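PDB 6QE2: monoacylglycerol lipase, which hydrolyses monoacylglycerols at their ester bond, releasing a fatty acid and glycerol, probably as a serine hydrolase of the alpha/beta-hydrolase class. Local coordinates for residues Ser111-Ser117 against Ile205-Ser211; Leu83-Ser87 against His233-Glu237; Ala128-Arg133 against Gly171-Met175; Thr61-Glu65 against Asp179-Arg183. All blocks are in the same frame, centred on the assembly; numbering follows the deposited sequence.

Contact 1 of 4, residues Ser111-Ser117 against Ile205-Ser211. With LDA (lauryl dimethylamine-N-oxide), chain D.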
# COMPACT_ATOMS: atom_id res chain seq x y z
N SER A 111 0.14 -6.27 -3.42
CA SER A 111 -1.05 -5.99 -4.22
C SER A 111 -1.20 -4.51 -4.59
O SER A 111 -2.25 -3.92 -4.32
CB SER A 111 -2.31 -6.45 -3.48
OG SER A 111 -2.24 -7.83 -3.14
N PRO A 112 -0.18 -3.88 -5.17
CA PRO A 112 -0.28 -2.44 -5.44
C PRO A 112 -1.36 -2.14 -6.47
O PRO A 112 -1.62 -2.93 -7.38
CB PRO A 112 1.11 -2.07 -5.95
CG PRO A 112 1.66 -3.35 -6.51
CD PRO A 112 1.10 -4.43 -5.64
N ALA A 113 -2.01 -0.99 -6.29
CA ALA A 113 -3.10 -0.56 -7.17
C ALA A 113 -2.49 -0.03 -8.47
O ALA A 113 -2.19 1.15 -8.60
CB ALA A 113 -3.96 0.49 -6.47
N LEU A 114 -2.32 -0.93 -9.44
CA LEU A 114 -1.67 -0.60 -10.71
C LEU A 114 -2.55 -0.87 -11.92
O LEU A 114 -2.13 -0.60 -13.05
CB LEU A 114 -0.36 -1.38 -10.85
CG LEU A 114 0.72 -1.02 -9.81
CD1 LEU A 114 1.85 -2.01 -9.86
CD2 LEU A 114 1.23 0.39 -10.06
N ALA A 115 -3.74 -1.42 -11.72
CA ALA A 115 -4.70 -1.68 -12.78
C ALA A 115 -6.09 -1.52 -12.19
O ALA A 115 -6.32 -1.86 -11.02
CB ALA A 115 -4.51 -3.07 -13.38
N LYS A 116 -7.01 -0.99 -13.00
CA LYS A 116 -8.39 -0.81 -12.57
C LYS A 116 -9.04 -2.17 -12.32
O LYS A 116 -8.82 -3.13 -13.05
CB LYS A 116 -9.16 -0.05 -13.65
CG LYS A 116 -10.60 0.27 -13.31
CD LYS A 116 -11.27 1.00 -14.47
CE LYS A 116 -11.65 0.05 -15.59
NZ LYS A 116 -12.51 -1.06 -15.09
N SER A 117 -9.87 -2.24 -11.28
CA SER A 117 -10.65 -3.44 -11.05
C SER A 117 -11.71 -3.57 -12.14
O SER A 117 -12.29 -2.57 -12.55
CB SER A 117 -11.32 -3.39 -9.69
OG SER A 117 -12.24 -4.46 -9.53
N ILE A 205 -9.56 -7.02 -7.06
CA ILE A 205 -9.59 -5.65 -6.57
C ILE A 205 -8.47 -4.84 -7.21
O ILE A 205 -8.66 -3.71 -7.66
CB ILE A 205 -9.50 -5.63 -5.04
CG1 ILE A 205 -10.74 -6.28 -4.42
CG2 ILE A 205 -9.33 -4.21 -4.53
CD1 ILE A 205 -10.64 -6.53 -2.94
N THR A 206 -7.26 -5.42 -7.25
CA THR A 206 -6.13 -4.87 -7.99
C THR A 206 -5.62 -5.99 -8.88
O THR A 206 -4.82 -6.83 -8.44
CB THR A 206 -5.03 -4.35 -7.05
OG1 THR A 206 -4.68 -5.38 -6.12
CG2 THR A 206 -5.50 -3.12 -6.27
N PRO A 207 -6.09 -6.07 -10.11
CA PRO A 207 -5.67 -7.16 -11.00
C PRO A 207 -4.16 -7.27 -11.07
O PRO A 207 -3.50 -6.30 -11.34
CB PRO A 207 -6.24 -6.76 -12.34
CG PRO A 207 -7.48 -6.02 -11.98
CD PRO A 207 -7.14 -5.25 -10.73
N PRO A 208 -3.63 -8.47 -10.89
CA PRO A 208 -2.18 -8.69 -10.89
C PRO A 208 -1.42 -8.28 -12.16
O PRO A 208 -0.25 -8.00 -12.05
CB PRO A 208 -2.03 -10.18 -10.62
CG PRO A 208 -3.36 -10.77 -10.83
CD PRO A 208 -4.36 -9.70 -10.55
N GLU A 209 -2.08 -8.20 -13.30
CA GLU A 209 -1.40 -7.82 -14.52
C GLU A 209 -0.81 -6.42 -14.37
O GLU A 209 0.15 -6.09 -15.04
CB GLU A 209 -2.30 -7.92 -15.73
CG GLU A 209 -1.57 -7.81 -17.05
CD GLU A 209 -0.65 -8.97 -17.34
OE1 GLU A 209 -0.85 -10.05 -16.79
OE2 GLU A 209 0.27 -8.81 -18.16
N GLY A 210 -1.39 -5.60 -13.50
CA GLY A 210 -0.84 -4.28 -13.30
C GLY A 210 0.58 -4.39 -12.77
O GLY A 210 1.45 -3.68 -13.23
N SER A 211 0.82 -5.27 -11.81
CA SER A 211 2.16 -5.51 -11.29
C SER A 211 3.08 -6.16 -12.33
O SER A 211 4.25 -5.85 -12.42
CB SER A 211 2.13 -6.34 -10.01
OG SER A 211 1.79 -5.53 -8.91
N1 LDA D . -7.65 0.31 -4.04
O1 LDA D . -6.53 0.58 -3.59
CM1 LDA D . -8.54 -0.01 -2.93
CM2 LDA D . -7.55 -0.82 -4.96
C1 LDA D . -8.18 1.46 -4.75
C2 LDA D . -9.67 1.24 -4.90
C3 LDA D . -10.33 2.53 -5.33
C4 LDA D . -11.80 2.30 -5.64
C5 LDA D . -12.40 3.51 -6.33
C6 LDA D . -13.91 3.47 -6.27
C7 LDA D . -14.49 4.57 -7.14
C8 LDA D . -15.14 5.63 -6.28
C9 LDA D . -14.67 7.01 -6.68
C10 LDA D . -15.80 7.81 -7.32
C11 LDA D . -15.46 9.29 -7.40
C12 LDA D . -14.52 9.68 -6.28
O HOH W 1 -0.84 -5.28 -8.45
O HOH W 2 -2.76 -3.90 -10.16
O HOH W 3 -7.27 -1.19 -8.53
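A loop, 111-117, runs beside a loop that turns into a helix. The closest CA pairs are Leu-114 with Gly-210 at 4.6 Å, Ser-117 with Ile-205 at 5.1 Å and Ala-113 with Thr-206 at 5.3 Å. Segment 111-117 leaves strand 106-110 and bends in an inverse gamma turn centred on Ala-113; Gly-210 N is hydrogen-bonded to Pro-207 O at 3.1 Å, just where segment 205-211 turns into helix 209-217. Gly-210 has no room for a side chain: a modelled CB would lie 2.8 Å from Leu-114 C. Nearby, Ala-115 CB packs 3.9 Å from Gly-210 CA and 4.2 Å from Pro-207 CB. Thr-206 is the most covered residue: its CG2 lies 3.6 Å from Ala-113 CA, while its OG1 is hydrogen-bonded to Asp-203. Pro-112 CG rests 3.2 Å from Ser-211 OG.

Polar linkage between the segments goes through water. Water 1 joins Pro-112 O and Ser-211 OG, each at 2.7 Å; water 2 accepts from Leu-114 N at 3.1 Å and donates to Pro-207 O at 2.8 Å; water 3 donates to Ala-115 O at 2.7 Å and Ile-205 O at 3.0 Å. LDA CM2 lies 3.3 Å from Thr-206 CG2. The three waters thus bridge polar groups that do not meet directly across the segments, beside a pocket wall offering methyl groups to the bound amphiphile.

Contact 2 of 4, residues Leu83-Ser87 against His233-Glu237. With LDA (lauryl dimethylamine-N-oxide), chain D; GOL (glycerol), chain C.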
# COMPACT_ATOMS: atom_id res chain seq x y z
N LEU A 83 10.54 0.82 2.34
CA LEU A 83 9.10 1.07 2.33
C LEU A 83 8.34 -0.23 2.11
O LEU A 83 8.73 -1.05 1.27
CB LEU A 83 8.71 2.07 1.23
CG LEU A 83 9.41 3.42 1.19
CD1 LEU A 83 8.84 4.24 0.04
CD2 LEU A 83 9.22 4.15 2.50
N PHE A 84 7.26 -0.42 2.87
CA PHE A 84 6.30 -1.49 2.63
C PHE A 84 4.92 -0.88 2.52
O PHE A 84 4.47 -0.20 3.45
CB PHE A 84 6.32 -2.54 3.75
CG PHE A 84 5.26 -3.60 3.58
CD1 PHE A 84 5.51 -4.71 2.80
CD2 PHE A 84 4.00 -3.45 4.14
CE1 PHE A 84 4.54 -5.67 2.61
CE2 PHE A 84 3.02 -4.41 3.95
CZ PHE A 84 3.29 -5.52 3.18
N GLY A 85 4.22 -1.15 1.42
CA GLY A 85 2.88 -0.63 1.24
C GLY A 85 1.97 -1.69 0.66
O GLY A 85 2.40 -2.57 -0.09
N HIS A 86 0.69 -1.61 1.03
CA HIS A 86 -0.32 -2.54 0.54
C HIS A 86 -1.44 -1.80 -0.18
O HIS A 86 -2.00 -0.84 0.37
CB HIS A 86 -0.89 -3.38 1.68
CG HIS A 86 -2.11 -4.15 1.29
ND1 HIS A 86 -2.07 -5.26 0.47
CD2 HIS A 86 -3.42 -3.96 1.60
CE1 HIS A 86 -3.29 -5.72 0.29
NE2 HIS A 86 -4.13 -4.95 0.96
N SER A 87 -1.76 -2.25 -1.39
CA SER A 87 -2.90 -1.76 -2.19
C SER A 87 -2.73 -0.28 -2.52
O SER A 87 -1.78 0.06 -3.26
CB SER A 87 -4.16 -2.13 -1.40
OG SER A 87 -5.29 -2.06 -2.30
N HIS A 233 -7.02 -10.47 -2.80
CA HIS A 233 -6.33 -9.18 -2.68
C HIS A 233 -5.43 -9.13 -1.45
O HIS A 233 -4.31 -8.61 -1.52
CB HIS A 233 -7.38 -8.07 -2.62
CG HIS A 233 -6.81 -6.68 -2.54
ND1 HIS A 233 -6.01 -6.15 -3.53
CD2 HIS A 233 -6.95 -5.72 -1.60
CE1 HIS A 233 -5.67 -4.91 -3.20
NE2 HIS A 233 -6.23 -4.63 -2.03
N GLU A 234 -5.89 -9.65 -0.32
CA GLU A 234 -5.09 -9.69 0.90
C GLU A 234 -4.51 -11.09 1.04
O GLU A 234 -5.23 -12.06 1.29
CB GLU A 234 -5.94 -9.32 2.12
CG GLU A 234 -6.33 -7.87 2.13
CD GLU A 234 -7.10 -7.47 3.37
OE1 GLU A 234 -7.29 -8.32 4.26
OE2 GLU A 234 -7.51 -6.29 3.45
N ILE A 235 -3.19 -11.19 0.86
CA ILE A 235 -2.50 -12.47 1.05
C ILE A 235 -2.13 -12.70 2.51
O ILE A 235 -1.84 -13.84 2.89
CB ILE A 235 -1.26 -12.53 0.14
CG1 ILE A 235 -1.61 -12.04 -1.27
CG2 ILE A 235 -0.72 -13.96 0.03
CD1 ILE A 235 -0.40 -11.77 -2.14
N PHE A 236 -2.19 -11.65 3.35
CA PHE A 236 -1.66 -11.69 4.72
C PHE A 236 -2.25 -12.82 5.54
O PHE A 236 -1.55 -13.44 6.35
CB PHE A 236 -1.93 -10.36 5.43
CG PHE A 236 -1.31 -9.17 4.78
CD1 PHE A 236 -1.98 -8.49 3.78
CD2 PHE A 236 -0.06 -8.73 5.17
CE1 PHE A 236 -1.41 -7.38 3.17
CE2 PHE A 236 0.52 -7.63 4.57
CZ PHE A 236 -0.16 -6.95 3.57
N GLU A 237 -3.56 -13.01 5.42
CA GLU A 237 -4.28 -14.03 6.17
C GLU A 237 -4.77 -15.20 5.33
O GLU A 237 -5.60 -15.98 5.79
CB GLU A 237 -5.43 -13.39 6.95
CG GLU A 237 -5.04 -12.10 7.65
CD GLU A 237 -6.15 -11.54 8.52
OE1 GLU A 237 -6.42 -12.12 9.59
OE2 GLU A 237 -6.74 -10.51 8.14
N1 LDA D . -7.65 0.31 -4.04
O1 LDA D . -6.53 0.58 -3.59
CM1 LDA D . -8.54 -0.01 -2.93
CM2 LDA D . -7.55 -0.82 -4.96
C1 LDA D . -8.18 1.46 -4.75
C2 LDA D . -9.67 1.24 -4.90
C3 LDA D . -10.33 2.53 -5.33
C4 LDA D . -11.80 2.30 -5.64
C5 LDA D . -12.40 3.51 -6.33
C6 LDA D . -13.91 3.47 -6.27
C7 LDA D . -14.49 4.57 -7.14
C8 LDA D . -15.14 5.63 -6.28
C9 LDA D . -14.67 7.01 -6.68
C10 LDA D . -15.80 7.81 -7.32
C11 LDA D . -15.46 9.29 -7.40
C12 LDA D . -14.52 9.68 -6.28
C1 GOL C . -7.61 -2.51 2.72
O1 GOL C . -8.80 -1.81 3.07
C2 GOL C . -8.00 -3.65 1.81
O2 GOL C . -6.85 -4.41 1.47
C3 GOL C . -8.61 -3.03 0.57
O3 GOL C . -7.57 -2.37 -0.14
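The geometry fits a Ser-His-Asp catalytic triad, with Ser-87 as the probable nucleophile and His-233 as the probable base. Ser-87 OG and His-233 NE2 share a hydrogen bond of 2.7 Å whose donor is undecided, and His-233 ND1 is bonded to Asp-203. Both ligands reach this point: LDA O1 lies 3.2 Å from Ser-87 OG, and glycerol O3 is hydrogen-bonded to His-233 NE2 at 3.2 Å. Ser-87 follows strand 82-86 and precedes helix 88-99, and its phi/psi of 63/-119° is the strained backbone expected at the nucleophile elbow of an alpha/beta hydrolase, here within the GxSxG sequence Gly-85 to Gly-89. The preceding His-86 turns its side chain to the same loop, with CE1 3.6 Å from His-233 O. His-86 NE2 donates to glycerol O2 at 2.8 Å, and O2 in turn donates to Glu-234 OE2 at 2.8 Å. Phe-236 presents its edge to the face of the His-86 ring in a T-shaped pair, with centroids 5.1 Å apart and planes at 81°. Beyond it, Phe-236 CE2 meets Phe-84 CZ at 3.7 Å, and Phe-84 also packs on Ile-249 of helix 242-256.

Contact 3 of 4, residues Ala128-Arg133 against Gly171-Met175. With LDA (lauryl dimethylamine-N-oxide), chain D.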
# COMPACT_ATOMS: atom_id res chain seq x y z
N ALA A 128 -14.45 10.46 -11.29
CA ALA A 128 -13.51 10.85 -10.23
C ALA A 128 -12.66 12.04 -10.66
O ALA A 128 -12.32 12.91 -9.84
CB ALA A 128 -12.64 9.64 -9.88
N LYS A 129 -12.24 12.06 -11.94
CA LYS A 129 -11.51 13.20 -12.48
C LYS A 129 -12.30 14.49 -12.37
O LYS A 129 -11.72 15.57 -12.26
CB LYS A 129 -11.17 12.97 -13.96
CG LYS A 129 -10.11 11.94 -14.25
CD LYS A 129 -9.73 11.98 -15.73
CE LYS A 129 -8.63 10.97 -16.04
NZ LYS A 129 -8.30 10.90 -17.49
N VAL A 130 -13.62 14.41 -12.47
CA VAL A 130 -14.40 15.63 -12.33
C VAL A 130 -14.63 15.96 -10.87
O VAL A 130 -14.42 17.10 -10.45
CB VAL A 130 -15.74 15.50 -13.07
CG1 VAL A 130 -16.54 16.76 -12.83
CG2 VAL A 130 -15.46 15.29 -14.52
N LEU A 131 -15.11 14.99 -10.11
CA LEU A 131 -15.44 15.24 -8.71
C LEU A 131 -14.20 15.63 -7.91
O LEU A 131 -14.30 16.44 -6.98
CB LEU A 131 -16.09 14.01 -8.08
CG LEU A 131 -17.44 13.57 -8.66
CD1 LEU A 131 -18.03 12.43 -7.85
CD2 LEU A 131 -18.40 14.74 -8.72
N GLY A 132 -13.04 15.08 -8.26
CA GLY A 132 -11.82 15.47 -7.58
C GLY A 132 -11.48 16.94 -7.74
O GLY A 132 -10.77 17.50 -6.90
N ARG A 133 -11.98 17.57 -8.80
CA ARG A 133 -11.73 18.98 -9.05
C ARG A 133 -12.82 19.90 -8.51
O ARG A 133 -12.50 20.94 -7.93
CB ARG A 133 -11.54 19.22 -10.55
CG ARG A 133 -10.17 18.79 -11.04
CD ARG A 133 -10.09 18.69 -12.55
NE ARG A 133 -8.73 18.43 -12.99
CZ ARG A 133 -8.26 17.23 -13.31
NH1 ARG A 133 -9.05 16.16 -13.24
NH2 ARG A 133 -7.00 17.09 -13.70
N GLY A 171 -13.76 12.58 -3.30
CA GLY A 171 -13.49 12.87 -4.70
C GLY A 171 -12.02 13.13 -4.95
O GLY A 171 -11.45 12.67 -5.95
N LYS A 172 -11.37 13.84 -4.02
CA LYS A 172 -9.94 14.11 -4.14
C LYS A 172 -9.14 12.81 -4.13
O LYS A 172 -8.24 12.62 -4.96
CB LYS A 172 -9.48 15.03 -3.00
CG LYS A 172 -8.01 15.38 -3.05
CD LYS A 172 -7.58 16.16 -1.81
CE LYS A 172 -6.22 16.79 -2.01
NZ LYS A 172 -5.67 17.39 -0.76
N LEU A 173 -9.46 11.90 -3.22
CA LEU A 173 -8.69 10.66 -3.13
C LEU A 173 -8.93 9.79 -4.36
O LEU A 173 -7.99 9.20 -4.90
CB LEU A 173 -9.05 9.90 -1.86
CG LEU A 173 -8.26 8.61 -1.64
CD1 LEU A 173 -6.76 8.84 -1.85
CD2 LEU A 173 -8.53 8.07 -0.25
N GLY A 174 -10.18 9.71 -4.83
CA GLY A 174 -10.45 8.93 -6.03
C GLY A 174 -9.68 9.44 -7.23
O GLY A 174 -9.09 8.66 -7.98
N MET A 175 -9.69 10.76 -7.44
CA MET A 175 -8.91 11.34 -8.52
C MET A 175 -7.43 11.03 -8.37
O MET A 175 -6.75 10.69 -9.34
CB MET A 175 -9.13 12.85 -8.56
CG MET A 175 -8.42 13.56 -9.71
SD MET A 175 -8.81 15.32 -9.79
CE MET A 175 -8.04 15.92 -8.30
N1 LDA D . -7.65 0.31 -4.04
O1 LDA D . -6.53 0.58 -3.59
CM1 LDA D . -8.54 -0.01 -2.93
CM2 LDA D . -7.55 -0.82 -4.96
C1 LDA D . -8.18 1.46 -4.75
C2 LDA D . -9.67 1.24 -4.90
C3 LDA D . -10.33 2.53 -5.33
C4 LDA D . -11.80 2.30 -5.64
C5 LDA D . -12.40 3.51 -6.33
C6 LDA D . -13.91 3.47 -6.27
C7 LDA D . -14.49 4.57 -7.14
C8 LDA D . -15.14 5.63 -6.28
C9 LDA D . -14.67 7.01 -6.68
C10 LDA D . -15.80 7.81 -7.32
C11 LDA D . -15.46 9.29 -7.40
C12 LDA D . -14.52 9.68 -6.28
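Gly-171, at the start of its helix, lets the two backbones come close: its O lies 3.3 Å from Gly-132 CA and its own CA 4.3 Å from Leu-131 C. A CB modelled on Gly-171 would clash, 3.0 Å from Leu-131 O. Lys-172 points its CA-to-CB bond away and takes part through its backbone, with N 3.9 Å from Gly-132 CA; the CA atoms of Gly-132 and Lys-172, 4.1 Å apart, mark the tightest point of the register. Leu-173 faces away from the partner helix and reaches Leu-22 and Thr-61 instead. At Gly-174 the C atom packs 4.0 Å from Ala-128 CB, and a modelled CB would lie only 2.7 Å from LDA C12. Met-175 then fills the interface as a knob in the hole formed by Ala-128, Lys-129, Gly-132 and Arg-133: its CB is 3.4 Å from Ala-128 O, its CE 3.5 Å from Gly-132 O, and its SD 3.6 Å from Arg-133 NH1, over one guanidinium face. Arg-133 NH1 is held by Lys-129 O at 2.9 Å.

The segment axes approach to 7.2 Å at a signed crossing angle of -136°. Along the chain both helices lie between strands 106-110 and 195-200: 122-134 is probably part of the cap (lid) that alpha/beta hydrolases carry there, while 171-186 runs back toward the core; the LDA tail ends beside their crossing.

Contact 4 of 4, residues Thr61-Glu65 against Asp179-Arg183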
# COMPACT_ATOMS: atom_id res chain seq x y z
N THR A 61 -8.19 12.24 1.66
CA THR A 61 -6.75 12.43 1.60
C THR A 61 -6.28 12.23 0.16
O THR A 61 -7.06 12.27 -0.78
CB THR A 61 -6.01 11.47 2.55
OG1 THR A 61 -4.60 11.73 2.50
CG2 THR A 61 -6.29 10.04 2.20
N SER A 62 -4.98 12.02 -0.03
CA SER A 62 -4.45 11.82 -1.37
C SER A 62 -3.14 11.08 -1.33
O SER A 62 -2.50 11.00 -0.30
CB SER A 62 -4.26 13.15 -2.09
OG SER A 62 -3.23 13.91 -1.52
N VAL A 63 -2.72 10.55 -2.48
CA VAL A 63 -1.46 9.85 -2.56
C VAL A 63 -0.32 10.84 -2.33
O VAL A 63 0.66 10.52 -1.69
CB VAL A 63 -1.27 9.18 -3.93
CG1 VAL A 63 0.15 8.68 -4.07
CG2 VAL A 63 -2.27 8.05 -4.10
N GLU A 64 -0.46 12.04 -2.88
CA GLU A 64 0.50 13.10 -2.70
C GLU A 64 0.64 13.48 -1.22
O GLU A 64 1.73 13.74 -0.75
CB GLU A 64 0.09 14.31 -3.53
CG GLU A 64 0.17 14.06 -5.03
CD GLU A 64 -1.05 13.38 -5.61
OE1 GLU A 64 -2.01 13.11 -4.89
OE2 GLU A 64 -1.05 13.11 -6.82
N GLU A 65 -0.46 13.50 -0.49
CA GLU A 65 -0.40 13.80 0.93
C GLU A 65 0.39 12.72 1.66
O GLU A 65 1.24 13.02 2.48
CB GLU A 65 -1.80 13.94 1.51
CG GLU A 65 -1.82 14.31 2.97
CD GLU A 65 -3.16 14.84 3.43
OE1 GLU A 65 -4.19 14.40 2.90
OE2 GLU A 65 -3.17 15.68 4.34
N ASP A 179 -5.14 8.91 -11.14
CA ASP A 179 -4.03 9.66 -11.72
C ASP A 179 -2.70 9.01 -11.36
O ASP A 179 -1.83 8.88 -12.22
CB ASP A 179 -4.03 11.10 -11.22
CG ASP A 179 -2.89 11.92 -11.81
OD1 ASP A 179 -2.76 11.99 -13.05
OD2 ASP A 179 -2.13 12.53 -11.04
N ASN A 180 -2.52 8.64 -10.10
CA ASN A 180 -1.23 8.05 -9.74
C ASN A 180 -1.06 6.63 -10.30
O ASN A 180 0.08 6.21 -10.53
CB ASN A 180 -1.03 8.11 -8.24
CG ASN A 180 -0.59 9.44 -7.83
OD1 ASN A 180 0.60 9.79 -7.97
ND2 ASN A 180 -1.55 10.25 -7.34
N MET A 181 -2.14 5.89 -10.53
CA MET A 181 -2.01 4.59 -11.20
C MET A 181 -1.35 4.75 -12.56
O MET A 181 -0.44 4.01 -12.93
CB MET A 181 -3.38 3.94 -11.32
CG MET A 181 -3.38 2.67 -12.08
SD MET A 181 -5.05 1.99 -12.20
CE MET A 181 -5.33 1.69 -10.44
N GLU A 182 -1.82 5.74 -13.35
CA GLU A 182 -1.21 6.02 -14.64
C GLU A 182 0.25 6.43 -14.50
O GLU A 182 1.12 5.94 -15.23
CB GLU A 182 -2.00 7.12 -15.34
CG GLU A 182 -3.35 6.67 -15.83
CD GLU A 182 -4.00 7.71 -16.73
OE1 GLU A 182 -4.62 7.33 -17.75
OE2 GLU A 182 -3.88 8.92 -16.41
N ARG A 183 0.53 7.36 -13.57
CA ARG A 183 1.88 7.87 -13.45
C ARG A 183 2.84 6.79 -12.98
O ARG A 183 4.03 6.83 -13.31
CB ARG A 183 1.92 9.06 -12.51
CG ARG A 183 1.15 10.23 -13.07
CD ARG A 183 1.29 11.36 -12.05
NE ARG A 183 0.57 12.54 -12.48
CZ ARG A 183 0.31 13.58 -11.69
NH1 ARG A 183 0.67 13.56 -10.40
NH2 ARG A 183 -0.35 14.62 -12.17
O HOH W 4 1.95 12.19 -8.04
O HOH W 5 -3.32 13.30 -8.51
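Asn-180 ND2 donates to Glu-64 OE2 at 2.9 Å with a nearly straight angle of 169°, the direct hydrogen bond between the segments. Water 5 donates to Glu-64 OE2 at 2.8 Å and to Asp-179 OD2 at 2.9 Å, bridging two carboxylates whose OE2 and OD2 atoms stand 4.4 Å apart. Arg-183 tempers this like-charge approach: its NH2 lies 3.0 Å from Asp-179 OD2, a purely electrostatic pairing because the oxygen is well out of the guanidinium plane, and its NH1 forms a long salt bridge of 4.0 Å with Glu-64 OE2. Water 4 accepts from Arg-183 NH1 at 3.0 Å and donates to Asn-180 OD1 at 2.8 Å. Further in, Val-63 CB packs 3.6 Å from Asn-180 ND2. Ser-62 N-caps helix 63-77, its OG accepting from Glu-65 N at 3.0 Å. Ser-176, one turn before Asn-180, is hydrogen-bonded through OG to Glu-64 OE1 and through O to Asn-180 ND2, tying the start of helix 63-77 to helix 171-186, while Val-63 and Asn-180 both pack on helix 88-99.

Contact 2 is the most buried of the four, its centre 6 Å from that of the chain, whereas contact 3 lies 20 Å out with the exposed Lys-129 and Arg-133 at its edge; contacts 1 and 4 are intermediate. Contacts 1 and 2 meet directly, Ser-111 OG lying 2.7 Å from His-233 O, so the water-bridged segments adjoin the putative triad. Contacts 3 and 4 share helix 171-186, packed through glycines and Met-175 in one and through an amide-carboxylate hydrogen bond, waters and a salt-bridge network in the other. Met-181 joins contact 4 to contact 1, its SD 3.7 Å from Lys-116 N. The LDA molecule touches contacts 1, 2 and 3, its head near Ser-87 and its tail end at Gly-171.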